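Local structure of AopB (3WXX) at the interface of chains B and A. The protein serves as a type III secretion translocator of the SctE/SipB/YopB family, here a central piece held by its chaperone AcrH, and probably forms part of the host-membrane pore. Coordinates in Å, arbitrary orientation; residue numbers count along the deposited sequence, not the author numbering. Chains: chain A, AopB; chain B, AcrH.

Contact 1: the interface of chains B and A. Residues chain B 88-89, 91; chain A 100, 103-104, 107, 121, 135.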
HETATM    1  N   MSE B  88      -6.384  -2.847  -5.250  1.00 42.01           N
HETATM    2  CA  MSE B  88      -6.383  -1.816  -6.286  0.53 45.11           C
HETATM    3  C   MSE B  88      -5.351  -2.153  -7.319  1.00 41.44           C
HETATM    4  O   MSE B  88      -5.463  -1.737  -8.443  1.00 47.88           O
HETATM    5  CB  MSE B  88      -6.093  -0.429  -5.702  0.53 49.85           C
HETATM    6  CG  MSE B  88      -7.107   0.059  -4.672  0.53 57.82           C
HETATM    7 SE   MSE B  88      -6.419   1.657  -3.740  0.53 65.35          SE
HETATM    8  CE  MSE B  88      -5.234   2.379  -5.165  0.53 55.64           C
HETATM    9  N   MSE B  89      -4.345  -2.913  -6.950  1.00 36.28           N
HETATM   10  CA  MSE B  89      -3.327  -3.307  -7.923  1.00 43.05           C
HETATM   11  C   MSE B  89      -3.630  -4.633  -8.570  1.00 45.92           C
HETATM   12  O   MSE B  89      -2.938  -5.054  -9.491  1.00 47.44           O
HETATM   13  CB  MSE B  89      -1.946  -3.429  -7.256  1.00 45.87           C
HETATM   14  CG  MSE B  89      -1.459  -2.135  -6.618  1.00 46.96           C
HETATM   15 SE   MSE B  89      -1.159  -0.771  -8.018  1.00 60.11          SE
HETATM   16  CE  MSE B  89      -2.821   0.274  -7.955  1.00 50.78           C
ATOM     17  N   LEU B  91      -7.413  -6.266  -9.065  1.00 50.21           N
ATOM     18  CA  LEU B  91      -8.834  -6.208  -8.761  1.00 46.97           C
ATOM     19  C   LEU B  91      -9.525  -7.557  -8.885  1.00 51.95           C
ATOM     20  O   LEU B  91     -10.645  -7.729  -8.418  1.00 52.83           O
ATOM     21  CB  LEU B  91      -9.496  -5.212  -9.675  1.00 45.60           C
ATOM     22  CG  LEU B  91      -9.098  -3.755  -9.453  1.00 49.83           C
ATOM     23  CD1 LEU B  91      -9.504  -2.887 -10.627  1.00 52.22           C
ATOM     24  CD2 LEU B  91      -9.726  -3.197  -8.182  1.00 49.40           C
TER
ATOM     25  N   LYS A 100      -2.600  -0.918 -14.463  1.00 46.94           N
ATOM     26  CA  LYS A 100      -3.102  -1.095 -13.081  1.00 40.09           C
ATOM     27  C   LYS A 100      -3.764   0.179 -12.584  1.00 41.22           C
ATOM     28  O   LYS A 100      -4.820   0.140 -11.938  1.00 38.36           O
ATOM     29  CB  LYS A 100      -1.957  -1.479 -12.147  1.00 42.09           C
ATOM     30  CG  LYS A 100      -1.456  -2.912 -12.335  1.00 44.16           C
ATOM     31  CD  LYS A 100      -0.210  -3.157 -11.509  1.00 44.39           C
ATOM     32  CE  LYS A 100       0.336  -4.550 -11.727  1.00 48.25           C
ATOM     33  NZ  LYS A 100       1.791  -4.535 -11.388  1.00 52.92           N
ATOM     34  N   GLU A 103      -6.984   0.701 -14.683  1.00 47.11           N
ATOM     35  CA  GLU A 103      -8.008  -0.230 -14.236  1.00 47.58           C
ATOM     36  C   GLU A 103      -8.526   0.079 -12.821  1.00 51.32           C
ATOM     37  O   GLU A 103      -9.709  -0.071 -12.531  1.00 52.09           O
ATOM     38  CB  GLU A 103      -7.513  -1.681 -14.424  1.00 51.70           C
ATOM     39  CG  GLU A 103      -7.728  -2.148 -15.875  1.00 57.60           C
ATOM     40  CD  GLU A 103      -6.918  -3.347 -16.337  1.00 58.75           C
ATOM     41  OE1 GLU A 103      -6.398  -4.128 -15.518  1.00 73.15           O
ATOM     42  OE2 GLU A 103      -6.785  -3.511 -17.566  1.00 61.44           O
ATOM     43  N   ALA A 104      -7.654   0.582 -11.948  1.00 55.87           N
ATOM     44  CA  ALA A 104      -8.066   0.969 -10.599  1.00 52.21           C
ATOM     45  C   ALA A 104      -8.948   2.222 -10.618  1.00 51.76           C
ATOM     46  O   ALA A 104      -9.956   2.298  -9.928  1.00 41.85           O
ATOM     47  CB  ALA A 104      -6.846   1.198  -9.725  1.00 54.68           C
ATOM     48  N   ALA A 107     -12.331   1.115 -12.191  1.00 61.32           N
ATOM     49  CA  ALA A 107     -13.073   0.352 -11.183  1.00 56.01           C
ATOM     50  C   ALA A 107     -13.703   1.267 -10.161  1.00 54.09           C
ATOM     51  O   ALA A 107     -14.822   1.057  -9.752  1.00 61.53           O
ATOM     52  CB  ALA A 107     -12.167  -0.657 -10.492  1.00 58.26           C
ATOM     53  N   PHE A 121     -16.701  -2.760  -2.519  1.00 74.55           N
ATOM     54  CA  PHE A 121     -15.570  -1.937  -2.038  1.00 67.55           C
ATOM     55  C   PHE A 121     -15.805  -1.223  -0.709  1.00 60.37           C
ATOM     56  O   PHE A 121     -15.026  -0.366  -0.320  1.00 57.99           O
ATOM     57  CB  PHE A 121     -15.125  -0.940  -3.111  1.00 60.79           C
ATOM     58  CG  PHE A 121     -14.529  -1.592  -4.327  1.00 61.58           C
ATOM     59  CD1 PHE A 121     -13.436  -2.407  -4.220  1.00 61.33           C
ATOM     60  CD2 PHE A 121     -15.074  -1.389  -5.589  1.00 74.71           C
ATOM     61  CE1 PHE A 121     -12.879  -3.003  -5.339  1.00 71.70           C
ATOM     62  CE2 PHE A 121     -14.532  -1.999  -6.724  1.00 76.80           C
ATOM     63  CZ  PHE A 121     -13.431  -2.812  -6.595  1.00 73.15           C
ATOM     64  N   ILE A 135      -4.210   8.884  -6.892  1.00 40.75           N
ATOM     65  CA  ILE A 135      -3.911   8.289  -8.224  1.00 44.39           C
ATOM     66  C   ILE A 135      -4.658   8.972  -9.361  1.00 45.24           C
ATOM     67  O   ILE A 135      -4.073   9.251 -10.405  1.00 47.04           O
ATOM     68  CB  ILE A 135      -4.174   6.777  -8.231  1.00 41.54           C
ATOM     69  CG1 ILE A 135      -3.106   6.081  -7.356  1.00 39.76           C
ATOM     70  CG2 ILE A 135      -4.236   6.265  -9.648  1.00 39.96           C
ATOM     71  CD1 ILE A 135      -3.266   4.593  -7.220  1.00 41.05           C
TER
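B:Leu91, in the loop that follows the chaperone helix 76-89, is the apolar centre of this helix-end interface between AcrH and the translocator helix 91-113. Its CG stands anti to the carbonyl carbon (chi1 -67°), and the branched tip then divides its contacts. Methyl CD1 settles against the helix surface, 3.5 Å from A:Ala107 CB, where a small methyl lets the leucine come close to the backbone. The other methyl, CD2, meets the tip of the A:Phe121 ring, 4.0 Å from CZ, the two side chains crossing at about a right angle. A fork of two methyls thus suits a place between a helix and an aromatic ring.

Further along, B:Met88, a selenomethionine, reaches another translocator segment, 126-151. Its chain bends at the last torsion (chi3 28°), and its methyl CE lies 3.6 Å from A:Ile135 CD1, the two side chains sliding past each other in opposite directions. A flexible, unbranched chain is well fitted to such a reach.

Backbone carbonyls of helix 76-89's last residues form the rim, meeting carbon rather than polar partners. A:Ala104 presents its CB to B:Met88 O at 3.5 Å, a side chain short enough to allow the two helices to come close. A:Lys100 lies extended beyond CG, its aliphatic stem running past the backbone carbonyl of B:Met89, with CG 3.9 Å from B:Met89 O.

Contact 2: the interface of chains B and A. Residues chain B 80-85, 87-88; chain A 123-125, 127-128, 131-132, 150.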
ATOM      1  N   ILE B  80      -5.716  -4.279   6.843  1.00 41.71           N
ATOM      2  CA  ILE B  80      -6.779  -3.852   5.902  1.00 36.69           C
ATOM      3  C   ILE B  80      -6.289  -2.803   4.946  1.00 37.51           C
ATOM      4  O   ILE B  80      -6.599  -2.842   3.766  1.00 41.55           O
ATOM      5  CB  ILE B  80      -7.991  -3.310   6.625  1.00 35.98           C
ATOM      6  CG1 ILE B  80      -8.676  -4.424   7.419  1.00 39.97           C
ATOM      7  CG2 ILE B  80      -8.987  -2.771   5.644  1.00 34.19           C
ATOM      8  CD1 ILE B  80      -9.373  -3.979   8.679  1.00 41.19           C
ATOM      9  N   ASP B  81      -5.465  -1.885   5.445  1.00 42.59           N
ATOM     10  CA  ASP B  81      -4.872  -0.840   4.591  1.00 39.25           C
ATOM     11  C   ASP B  81      -4.032  -1.470   3.478  1.00 36.04           C
ATOM     12  O   ASP B  81      -4.118  -1.076   2.360  1.00 37.46           O
ATOM     13  CB  ASP B  81      -3.942   0.079   5.398  1.00 41.41           C
ATOM     14  CG  ASP B  81      -4.654   0.968   6.392  1.00 44.94           C
ATOM     15  OD1 ASP B  81      -5.858   1.318   6.242  1.00 44.78           O
ATOM     16  OD2 ASP B  81      -3.935   1.353   7.332  1.00 51.99           O
ATOM     17  N   SER B  82      -3.189  -2.437   3.809  1.00 35.67           N
ATOM     18  CA  SER B  82      -2.339  -3.117   2.819  1.00 38.40           C
ATOM     19  C   SER B  82      -3.135  -4.035   1.854  1.00 36.58           C
ATOM     20  O   SER B  82      -2.913  -4.044   0.637  1.00 35.30           O
ATOM     21  CB  SER B  82      -1.284  -3.965   3.537  1.00 38.30           C
ATOM     22  OG  SER B  82      -0.301  -4.320   2.592  1.00 44.63           O
ATOM     23  N   TYR B  83      -4.085  -4.775   2.404  1.00 34.15           N
ATOM     24  CA  TYR B  83      -4.979  -5.553   1.581  1.00 35.38           C
ATOM     25  C   TYR B  83      -5.807  -4.654   0.628  1.00 36.94           C
ATOM     26  O   TYR B  83      -6.007  -4.999  -0.563  1.00 38.52           O
ATOM     27  CB  TYR B  83      -5.908  -6.387   2.463  1.00 34.11           C
ATOM     28  CG  TYR B  83      -5.242  -7.468   3.245  1.00 31.20           C
ATOM     29  CD1 TYR B  83      -4.107  -8.112   2.765  1.00 31.53           C
ATOM     30  CD2 TYR B  83      -5.769  -7.890   4.448  1.00 33.52           C
ATOM     31  CE1 TYR B  83      -3.500  -9.147   3.479  1.00 32.36           C
ATOM     32  CE2 TYR B  83      -5.164  -8.918   5.174  1.00 37.65           C
ATOM     33  CZ  TYR B  83      -4.028  -9.548   4.670  1.00 34.36           C
ATOM     34  OH  TYR B  83      -3.423 -10.569   5.348  1.00 34.86           O
ATOM     35  N   SER B  84      -6.213  -3.480   1.119  1.00 34.22           N
ATOM     36  CA  SER B  84      -6.911  -2.518   0.275  1.00 36.83           C
ATOM     37  C   SER B  84      -6.015  -2.040  -0.890  1.00 37.92           C
ATOM     38  O   SER B  84      -6.382  -2.168  -2.061  1.00 39.16           O
ATOM     39  CB  SER B  84      -7.429  -1.316   1.078  1.00 37.35           C
ATOM     40  OG  SER B  84      -8.385  -1.691   2.091  1.00 34.43           O
ATOM     41  N   TYR B  85      -4.837  -1.514  -0.602  1.00 34.79           N
ATOM     42  CA  TYR B  85      -3.976  -1.090  -1.708  1.00 33.03           C
ATOM     43  C   TYR B  85      -3.647  -2.268  -2.628  1.00 32.38           C
ATOM     44  O   TYR B  85      -3.659  -2.127  -3.809  1.00 30.86           O
ATOM     45  CB  TYR B  85      -2.688  -0.419  -1.224  1.00 30.74           C
ATOM     46  CG  TYR B  85      -1.798   0.105  -2.333  1.00 27.59           C
ATOM     47  CD1 TYR B  85      -1.996   1.350  -2.855  1.00 27.60           C
ATOM     48  CD2 TYR B  85      -0.767  -0.644  -2.840  1.00 26.48           C
ATOM     49  CE1 TYR B  85      -1.188   1.868  -3.858  1.00 28.25           C
ATOM     50  CE2 TYR B  85       0.030  -0.162  -3.874  1.00 26.45           C
ATOM     51  CZ  TYR B  85      -0.162   1.117  -4.372  1.00 28.10           C
ATOM     52  OH  TYR B  85       0.627   1.667  -5.432  1.00 29.01           O
ATOM     53  N   ALA B  87      -5.533  -4.871  -3.438  1.00 35.97           N
ATOM     54  CA  ALA B  87      -6.710  -5.055  -4.319  1.00 38.93           C
ATOM     55  C   ALA B  87      -6.722  -4.100  -5.501  1.00 38.36           C
ATOM     56  O   ALA B  87      -7.022  -4.493  -6.613  1.00 42.97           O
ATOM     57  CB  ALA B  87      -8.030  -4.906  -3.533  1.00 34.54           C
HETATM   58  N   MSE B  88      -6.384  -2.847  -5.250  1.00 42.01           N
HETATM   59  CA  MSE B  88      -6.383  -1.816  -6.286  0.53 45.11           C
HETATM   60  C   MSE B  88      -5.351  -2.153  -7.319  1.00 41.44           C
HETATM   61  O   MSE B  88      -5.463  -1.737  -8.443  1.00 47.88           O
HETATM   62  CB  MSE B  88      -6.093  -0.429  -5.702  0.53 49.85           C
HETATM   63  CG  MSE B  88      -7.107   0.059  -4.672  0.53 57.82           C
HETATM   64 SE   MSE B  88      -6.419   1.657  -3.740  0.53 65.35          SE
HETATM   65  CE  MSE B  88      -5.234   2.379  -5.165  0.53 55.64           C
TER
ATOM     66  N   TRP A 123     -15.294  -2.548   2.010  1.00 56.48           N
ATOM     67  CA  TRP A 123     -14.242  -3.066   2.897  1.00 49.30           C
ATOM     68  C   TRP A 123     -12.964  -2.231   2.806  1.00 44.49           C
ATOM     69  O   TRP A 123     -12.149  -2.209   3.722  1.00 46.22           O
ATOM     70  CB  TRP A 123     -13.963  -4.544   2.588  1.00 43.18           C
ATOM     71  CG  TRP A 123     -13.395  -4.842   1.274  1.00 38.05           C
ATOM     72  CD1 TRP A 123     -14.073  -5.086   0.121  1.00 36.89           C
ATOM     73  CD2 TRP A 123     -12.023  -4.920   0.955  1.00 40.67           C
ATOM     74  NE1 TRP A 123     -13.204  -5.309  -0.919  1.00 35.55           N
ATOM     75  CE2 TRP A 123     -11.928  -5.211  -0.428  1.00 42.62           C
ATOM     76  CE3 TRP A 123     -10.850  -4.720   1.681  1.00 43.00           C
ATOM     77  CZ2 TRP A 123     -10.701  -5.349  -1.076  1.00 41.74           C
ATOM     78  CZ3 TRP A 123      -9.631  -4.838   1.031  1.00 42.12           C
ATOM     79  CH2 TRP A 123      -9.571  -5.156  -0.334  1.00 43.89           C
ATOM     80  N   ILE A 124     -12.812  -1.525   1.705  1.00 41.29           N
ATOM     81  CA  ILE A 124     -11.621  -0.705   1.485  1.00 45.23           C
ATOM     82  C   ILE A 124     -11.437   0.372   2.561  1.00 40.20           C
ATOM     83  O   ILE A 124     -12.367   1.034   2.950  1.00 44.70           O
ATOM     84  CB  ILE A 124     -11.682  -0.181   0.059  1.00 44.67           C
ATOM     85  CG1 ILE A 124     -11.272  -1.327  -0.838  1.00 51.79           C
ATOM     86  CG2 ILE A 124     -10.800   1.011  -0.141  1.00 46.82           C
ATOM     87  CD1 ILE A 124     -11.092  -0.938  -2.280  1.00 62.15           C
ATOM     88  N   SER A 125     -10.252   0.499   3.101  1.00 40.65           N
ATOM     89  CA  SER A 125     -10.059   1.424   4.228  1.00 40.84           C
ATOM     90  C   SER A 125     -10.127   2.844   3.723  1.00 42.18           C
ATOM     91  O   SER A 125     -10.020   3.095   2.505  1.00 45.13           O
ATOM     92  CB  SER A 125      -8.697   1.222   4.903  1.00 39.48           C
ATOM     93  OG  SER A 125      -7.631   1.375   3.981  1.00 42.18           O
ATOM     94  N   ILE A 127      -7.826   5.227   4.215  1.00 48.77           N
ATOM     95  CA  ILE A 127      -6.520   5.581   3.672  1.00 51.50           C
ATOM     96  C   ILE A 127      -6.480   5.161   2.227  1.00 47.76           C
ATOM     97  O   ILE A 127      -6.221   5.962   1.335  1.00 55.80           O
ATOM     98  CB  ILE A 127      -5.358   4.863   4.394  1.00 54.30           C
ATOM     99  CG1 ILE A 127      -5.177   5.343   5.816  1.00 61.22           C
ATOM    100  CG2 ILE A 127      -4.062   5.098   3.651  1.00 58.12           C
ATOM    101  CD1 ILE A 127      -4.810   6.805   5.910  1.00 70.92           C
ATOM    102  N   ALA A 128      -6.740   3.893   1.983  1.00 48.96           N
ATOM    103  CA  ALA A 128      -6.595   3.382   0.634  1.00 50.23           C
ATOM    104  C   ALA A 128      -7.509   4.132  -0.324  1.00 43.56           C
ATOM    105  O   ALA A 128      -7.166   4.394  -1.466  1.00 45.80           O
ATOM    106  CB  ALA A 128      -6.900   1.897   0.607  1.00 54.42           C
ATOM    107  N   VAL A 131      -5.896   7.130  -1.373  1.00 40.60           N
ATOM    108  CA  VAL A 131      -4.857   6.744  -2.336  1.00 44.01           C
ATOM    109  C   VAL A 131      -5.461   6.601  -3.743  1.00 44.69           C
ATOM    110  O   VAL A 131      -4.857   7.013  -4.723  1.00 43.03           O
ATOM    111  CB  VAL A 131      -4.107   5.462  -1.891  1.00 47.97           C
ATOM    112  CG1 VAL A 131      -3.045   5.083  -2.891  1.00 49.63           C
ATOM    113  CG2 VAL A 131      -3.459   5.677  -0.530  1.00 50.47           C
ATOM    114  N   ILE A 132      -6.685   6.097  -3.855  1.00 49.83           N
ATOM    115  CA  ILE A 132      -7.345   6.112  -5.175  1.00 58.46           C
ATOM    116  C   ILE A 132      -7.482   7.523  -5.707  1.00 47.76           C
ATOM    117  O   ILE A 132      -7.149   7.790  -6.840  1.00 44.06           O
ATOM    118  CB  ILE A 132      -8.728   5.448  -5.143  1.00 67.84           C
ATOM    119  CG1 ILE A 132      -8.568   3.938  -5.196  1.00 71.21           C
ATOM    120  CG2 ILE A 132      -9.553   5.873  -6.344  1.00 67.45           C
ATOM    121  CD1 ILE A 132      -9.776   3.220  -4.649  1.00 80.09           C
ATOM    122  N   ILE A 150       1.125   3.665   3.496  1.00 43.58           N
ATOM    123  CA  ILE A 150       0.635   2.372   3.929  1.00 40.50           C
ATOM    124  C   ILE A 150       1.759   1.496   4.427  1.00 41.48           C
ATOM    125  O   ILE A 150       1.613   0.818   5.438  1.00 38.75           O
ATOM    126  CB  ILE A 150      -0.121   1.693   2.809  1.00 43.52           C
ATOM    127  CG1 ILE A 150      -1.492   2.368   2.672  1.00 43.38           C
ATOM    128  CG2 ILE A 150      -0.254   0.203   3.083  1.00 40.48           C
ATOM    129  CD1 ILE A 150      -2.284   1.865   1.491  1.00 41.15           C
TER
HETATM  130  O   HOH W   1      -7.614   3.723   6.683  1.00 52.73           O
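Small side chains let the start of the translocator helix 126-151 come up against the chaperone helix 76-89: A:Ala128 CB touches B:Ser84 CB at 3.3 Å. Beside this pair, A:Ile132 crosses the selenomethionine B:Met88 obliquely, its CG1 3.5 Å from SE, which stands in for the sulfur of methionine, whose soft thioether suits aliphatic carbon. A:Ile150, near the end of segment 126-151, which doubles back like a hairpin to bring it beside the start, inserts its CD1 beside B:Tyr85 CB at 3.6 Å, while its CG2 rests near the backbone of B:Ser82. B:Tyr85 has CG anti to the backbone N (chi1 -177°), which sets its ring across A:Val131 CG1 at about a right angle.

On the opposite flank, A:Trp123 holds CG in the crowded position between its backbone N and carbonyl carbon (chi1 66°). Its six-membered ring meets B:Ala87 CB, 3.6 Å from CH2, the short alanine admitting the broad indole, and A:Ile124 CG1 covers one face over the ring centre.

Outward, the contact turns polar around A:Ser125, just ahead of helix 126-151. Its backbone N donates to the hydroxyl B:Ser84 OG at 3.0 Å; that hydroxyl in turn donates to B:Ile80 O one helical turn back, from above the carbonyl plane, so its rotation is fixed by two bonds. The hydroxyl A:Ser125 OG donates to the carboxylate B:Asp81 OD1 at 2.9 Å, and OD1 accepts with its anti lone pair, the one away from the other carboxylate oxygen. The nearby helix start may favour a charged carboxylate. B:Asp81 OD1 also binds a water, which lies 2.9 Å from the backbone A:Ile127 N.

Contact 1 and contact 2 lie about 10 Å apart, measured between the centres of their C-alpha atoms, and share B:Met88. Chaperone helix 76-89 serves both: residues 80-88 supply contact 2, the last turn and the following loop contact 1. Translocator segment 126-151 also enters both, joined in contact 1 by helix 91-113. The chaperone helix thus engages helix 91-113, the hairpin-like segment 126-151 and the loop leading into it, with B:Met88 spanning the transition. This continuous surface combines a mainly apolar stretch with a directional polar grip, and presumably shields hydrophobic parts of AopB, including predicted membrane-spanning segments, before secretion.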